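Local atomic coordinates of hypothetical protein Atu2648 (Agrobacterium tumefaciens str. C58, PDB entry 1ZCE), a protein that is of unknown function but consists largely of an EVE domain, related to the ASCH and PUA domains, so it may bind RNA or another nucleic acid. Residues N34-N40 against R119-P124; M44-G50 against I64-L70. One frame throughout, in Å; residues are numbered along the deposited sequence.

Contact 1 of 2, residues N34-N40 against R119-P124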
# COMPACT_ATOMS: atom_id res chain seq x y z
N ASN A 34 14.49 -3.15 1.96
CA ASN A 34 14.30 -4.36 1.18
C ASN A 34 14.40 -3.91 -0.27
O ASN A 34 13.68 -3.00 -0.70
CB ASN A 34 12.92 -4.95 1.48
CG ASN A 34 12.62 -6.19 0.66
OD1 ASN A 34 12.34 -6.11 -0.54
ND2 ASN A 34 12.67 -7.35 1.30
N TYR A 35 15.30 -4.53 -1.04
CA TYR A 35 15.49 -4.13 -2.43
C TYR A 35 14.25 -4.25 -3.30
O TYR A 35 13.93 -3.35 -4.06
CB TYR A 35 16.64 -4.93 -3.05
CG TYR A 35 17.97 -4.68 -2.37
CD1 TYR A 35 18.63 -5.70 -1.70
CD2 TYR A 35 18.55 -3.41 -2.39
CE1 TYR A 35 19.85 -5.46 -1.06
CE2 TYR A 35 19.76 -3.17 -1.75
CZ TYR A 35 20.40 -4.20 -1.09
OH TYR A 35 21.60 -3.96 -0.45
N GLN A 36 13.53 -5.37 -3.18
CA GLN A 36 12.33 -5.56 -3.98
C GLN A 36 11.25 -4.53 -3.66
O GLN A 36 10.59 -4.02 -4.56
CB GLN A 36 11.79 -6.97 -3.79
CG GLN A 36 10.47 -7.21 -4.49
CD GLN A 36 10.52 -6.85 -5.97
OE1 GLN A 36 9.49 -6.54 -6.57
NE2 GLN A 36 11.71 -6.92 -6.56
N ALA A 37 11.07 -4.25 -2.37
CA ALA A 37 10.07 -3.27 -1.95
C ALA A 37 10.47 -1.89 -2.49
O ALA A 37 9.62 -1.13 -2.98
CB ALA A 37 9.96 -3.24 -0.44
N ARG A 38 11.75 -1.57 -2.39
CA ARG A 38 12.28 -0.31 -2.88
C ARG A 38 12.04 -0.22 -4.38
O ARG A 38 11.61 0.81 -4.90
CB ARG A 38 13.79 -0.23 -2.61
CG ARG A 38 14.45 1.01 -3.18
CD ARG A 38 15.95 0.81 -3.34
NE ARG A 38 16.25 -0.18 -4.36
CZ ARG A 38 17.48 -0.58 -4.68
NH1 ARG A 38 18.53 -0.08 -4.05
NH2 ARG A 38 17.65 -1.49 -5.64
N ASN A 39 12.33 -1.30 -5.09
CA ASN A 39 12.16 -1.33 -6.54
C ASN A 39 10.69 -1.20 -6.92
O ASN A 39 10.37 -0.64 -7.96
CB ASN A 39 12.78 -2.60 -7.13
CG ASN A 39 14.30 -2.63 -6.99
OD1 ASN A 39 14.93 -1.61 -6.70
ND2 ASN A 39 14.89 -3.80 -7.21
N ASN A 40 9.80 -1.73 -6.08
CA ASN A 40 8.38 -1.60 -6.36
C ASN A 40 8.02 -0.11 -6.28
O ASN A 40 7.26 0.40 -7.10
CB ASN A 40 7.55 -2.43 -5.37
CG ASN A 40 7.57 -3.92 -5.70
OD1 ASN A 40 7.26 -4.77 -4.86
ND2 ASN A 40 7.92 -4.25 -6.94
N ARG A 119 7.89 -11.48 3.40
CA ARG A 119 8.79 -10.41 3.81
C ARG A 119 8.76 -9.13 2.97
O ARG A 119 9.60 -8.26 3.14
CB ARG A 119 10.23 -10.94 3.82
CG ARG A 119 10.49 -12.00 4.87
CD ARG A 119 11.89 -12.58 4.73
NE ARG A 119 12.88 -11.57 4.38
CZ ARG A 119 13.34 -11.37 3.15
NH1 ARG A 119 14.24 -10.42 2.91
NH2 ARG A 119 12.91 -12.13 2.15
N LEU A 120 7.78 -9.02 2.08
CA LEU A 120 7.68 -7.84 1.23
C LEU A 120 6.72 -6.82 1.84
O LEU A 120 5.52 -7.09 1.96
CB LEU A 120 7.20 -8.26 -0.15
CG LEU A 120 7.33 -7.18 -1.22
CD1 LEU A 120 8.80 -6.83 -1.41
CD2 LEU A 120 6.73 -7.68 -2.52
N SER A 121 7.24 -5.65 2.20
CA SER A 121 6.42 -4.60 2.83
C SER A 121 5.69 -3.70 1.85
O SER A 121 4.73 -3.02 2.23
CB SER A 121 7.28 -3.75 3.77
OG SER A 121 8.17 -2.92 3.04
N VAL A 122 6.15 -3.67 0.60
CA VAL A 122 5.53 -2.87 -0.45
C VAL A 122 5.39 -3.86 -1.60
O VAL A 122 6.39 -4.38 -2.12
CB VAL A 122 6.41 -1.68 -0.86
CG1 VAL A 122 5.70 -0.85 -1.91
CG2 VAL A 122 6.72 -0.84 0.36
N GLN A 123 4.14 -4.12 -1.99
CA GLN A 123 3.86 -5.15 -2.98
C GLN A 123 2.99 -4.76 -4.16
O GLN A 123 2.26 -3.78 -4.13
CB GLN A 123 3.14 -6.31 -2.28
CG GLN A 123 3.72 -6.72 -0.93
CD GLN A 123 2.82 -7.68 -0.16
OE1 GLN A 123 3.26 -8.32 0.79
NE2 GLN A 123 1.55 -7.77 -0.56
N PRO A 124 3.08 -5.55 -5.24
CA PRO A 124 2.25 -5.26 -6.40
C PRO A 124 0.89 -5.91 -6.11
O PRO A 124 0.78 -6.82 -5.28
CB PRO A 124 2.99 -5.96 -7.54
CG PRO A 124 3.59 -7.14 -6.87
CD PRO A 124 4.09 -6.58 -5.55
O HOH W 1 14.05 -7.83 3.97
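A37 presses its methyl group against L120 and V122, and this is the tight part of the contact. Its CB lies 3.9 Å from CD1 of L120 and also 3.9 Å from CB of V122. The backbones come close here, with the CA atoms of A37 and V122 4.8 Å apart. The short axes of helix 35-40 and strand 122-124 cross at 63°. L120 starts off to one side, but its chi1 of -167° swings CG away from the backbone N and brings both methyls to the helix. CD1 lies against the first turn, 3.5 Å from CG of Q36. CD2 reaches OD1 of N40. That oxygen is 2.9 Å from the carbonyl O of V122. Both atoms are acceptors, so this is not a hydrogen bond. At the N40 end, W5 of strand 4-9 touches N40 and P124.

The other side is looser. N34 is the N-cap of the helix, and its OD1 takes the N-H of A37 at 2.9 Å. The side chains of N34 and R119 cross at about a right angle, with amide and guanidinium planes 43° apart. The two do not bond directly: ND2 of N34 gives a hydrogen bond to a water, and NH1 of R119 reaches the same water by a weak one. R119 is an exposed residue.

The helix therefore packs on the start of strand 122-125 and the loop before it, mainly through apolar carbons. The polar link between the two segments runs through the water between N34 and R119. The close oxygens of N40 and V122, both acceptors, are probably mildly unfavourable.

Contact 2 of 2, residues M44-G50 against I64-L70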
# COMPACT_ATOMS: atom_id res chain seq x y z
N MSE A 44 6.50 3.01 -9.25
CA MSE A 44 5.26 3.76 -9.05
C MSE A 44 5.23 5.11 -9.74
O MSE A 44 6.26 5.78 -9.88
CB MSE A 44 5.00 3.95 -7.56
CG MSE A 44 4.75 2.65 -6.82
SE MSE A 44 4.66 2.91 -4.92
CE MSE A 44 4.58 1.05 -4.42
N LYS A 45 4.04 5.50 -10.17
CA LYS A 45 3.83 6.78 -10.81
C LYS A 45 2.90 7.62 -9.94
O LYS A 45 2.17 7.09 -9.10
CB LYS A 45 3.19 6.58 -12.19
CG LYS A 45 4.05 5.78 -13.15
CD LYS A 45 3.41 5.68 -14.53
CE LYS A 45 4.20 4.75 -15.44
NZ LYS A 45 4.13 3.34 -14.99
N ILE A 46 2.94 8.94 -10.13
CA ILE A 46 2.07 9.83 -9.38
C ILE A 46 0.63 9.40 -9.65
O ILE A 46 0.26 9.16 -10.80
CB ILE A 46 2.25 11.29 -9.83
CG1 ILE A 46 3.66 11.78 -9.46
CG2 ILE A 46 1.20 12.19 -9.20
CD1 ILE A 46 3.96 11.71 -7.98
N GLY A 47 -0.17 9.28 -8.60
CA GLY A 47 -1.55 8.89 -8.79
C GLY A 47 -1.82 7.40 -8.66
O GLY A 47 -2.98 6.99 -8.56
N ASP A 48 -0.78 6.57 -8.68
CA ASP A 48 -0.98 5.12 -8.54
C ASP A 48 -1.68 4.87 -7.21
O ASP A 48 -1.29 5.43 -6.19
CB ASP A 48 0.35 4.37 -8.55
CG ASP A 48 0.86 4.08 -9.95
OD1 ASP A 48 0.24 4.51 -10.94
OD2 ASP A 48 1.91 3.42 -10.06
N LYS A 49 -2.71 4.03 -7.25
CA LYS A 49 -3.48 3.70 -6.07
C LYS A 49 -3.01 2.41 -5.42
O LYS A 49 -2.45 1.54 -6.08
CB LYS A 49 -4.96 3.59 -6.44
CG LYS A 49 -5.52 4.82 -7.13
CD LYS A 49 -5.46 6.04 -6.22
CE LYS A 49 -6.17 7.25 -6.83
NZ LYS A 49 -5.58 7.69 -8.13
N GLY A 50 -3.23 2.30 -4.12
CA GLY A 50 -2.81 1.12 -3.41
C GLY A 50 -3.54 0.94 -2.09
O GLY A 50 -4.28 1.83 -1.64
N ILE A 64 -7.37 3.19 1.17
CA ILE A 64 -6.73 3.32 -0.13
C ILE A 64 -5.90 4.60 -0.12
O ILE A 64 -6.33 5.63 0.40
CB ILE A 64 -7.78 3.40 -1.25
CG1 ILE A 64 -8.53 2.06 -1.34
CG2 ILE A 64 -7.11 3.73 -2.58
CD1 ILE A 64 -9.59 2.00 -2.43
N VAL A 65 -4.70 4.50 -0.68
CA VAL A 65 -3.79 5.63 -0.76
C VAL A 65 -3.37 5.84 -2.20
O VAL A 65 -3.69 5.05 -3.09
CB VAL A 65 -2.50 5.39 0.06
CG1 VAL A 65 -2.84 5.32 1.54
CG2 VAL A 65 -1.81 4.12 -0.40
N GLU A 66 -2.66 6.94 -2.43
CA GLU A 66 -2.14 7.25 -3.75
C GLU A 66 -0.74 7.83 -3.59
O GLU A 66 -0.40 8.42 -2.57
CB GLU A 66 -3.04 8.27 -4.47
CG GLU A 66 -3.05 9.65 -3.84
CD GLU A 66 -4.02 10.59 -4.53
OE1 GLU A 66 -4.16 11.75 -4.08
OE2 GLU A 66 -4.65 10.18 -5.53
N VAL A 67 0.07 7.63 -4.62
CA VAL A 67 1.43 8.14 -4.61
C VAL A 67 1.39 9.64 -4.90
O VAL A 67 0.77 10.06 -5.88
CB VAL A 67 2.28 7.42 -5.69
CG1 VAL A 67 3.64 8.06 -5.80
CG2 VAL A 67 2.41 5.94 -5.35
N CYS A 68 2.03 10.44 -4.05
CA CYS A 68 2.04 11.88 -4.28
C CYS A 68 3.44 12.45 -4.50
O CYS A 68 3.62 13.66 -4.66
CB CYS A 68 1.34 12.62 -3.13
SG CYS A 68 1.89 12.23 -1.47
N ALA A 69 4.44 11.57 -4.50
CA ALA A 69 5.82 11.95 -4.76
C ALA A 69 6.56 10.73 -5.28
O ALA A 69 6.48 9.65 -4.69
CB ALA A 69 6.50 12.49 -3.50
N LEU A 70 7.26 10.90 -6.39
CA LEU A 70 8.03 9.82 -7.00
C LEU A 70 9.23 9.46 -6.13
O LEU A 70 9.64 10.24 -5.27
CB LEU A 70 8.50 10.23 -8.39
CG LEU A 70 7.42 10.46 -9.45
CD1 LEU A 70 8.05 11.00 -10.72
CD2 LEU A 70 6.68 9.16 -9.72
O HOH W 2 -5.77 10.55 -7.83
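G47 donates its N-H to the carbonyl O of V67 from inside a tight turn. The bond is nearly straight, 3.0 Å from N of G47 to O of V67 with 172° at the hydrogen. G47 holds the third position of the type II beta turn K45 to D48, with a phi of 94°, where a CB would jam against the carbonyl O of I46. OD2 of D48 ties the turn too: it takes the N-H of K45 from above the carboxylate plane and bonds W5 NE1.

Beyond the turn the chains become the antiparallel hairpin of strands 49-54 and 60-73, central in the mixed sheet of this PUA-related domain. K49 and E66 form a non-hydrogen-bonded pair, their side chains side by side. G50 and V65 form the next, hydrogen-bonded one, N of V65 2.9 Å from O of G50.

Bends at chi2 and chi4 of K49 bring NZ back to O of G47 at 2.7 Å, and NZ also bonds O of K144. NZ is 3.7 Å from OE2 of E66, a long salt bridge also spanned by a water. The other carboxylate oxygen of E66 pairs with R89.

V67 donates its N-H to O of D48 at 3.0 Å. Its CB lies 3.4 Å from O of K45 and its CG2 3.8 Å from SE of selenomethionine M44. At the exposed end I46 crosses L70 at about a right angle.

The centres of contacts 1 and 2 lie about 15 Å apart. Along the chain the order is 34-40, 44-50, 64-70, 119-124, so contact 2 falls between the two halves of contact 1. Helix 35-42 is followed, after a short turn, by strand 49-54. Both contacts reach the same mixed sheet. Contact 2 joins neighbouring strands 49-54 and 60-73, while contact 1 sets the helix against strand 122-125 at one edge. Strand 4-9 lies between these two regions. The contacts also meet directly: CG1 of V122 packs close to CE of M44, at 3.3 Å. Through the shared sheet and this contact, helix, hairpin and edge strand form one packed unit of the EVE domain.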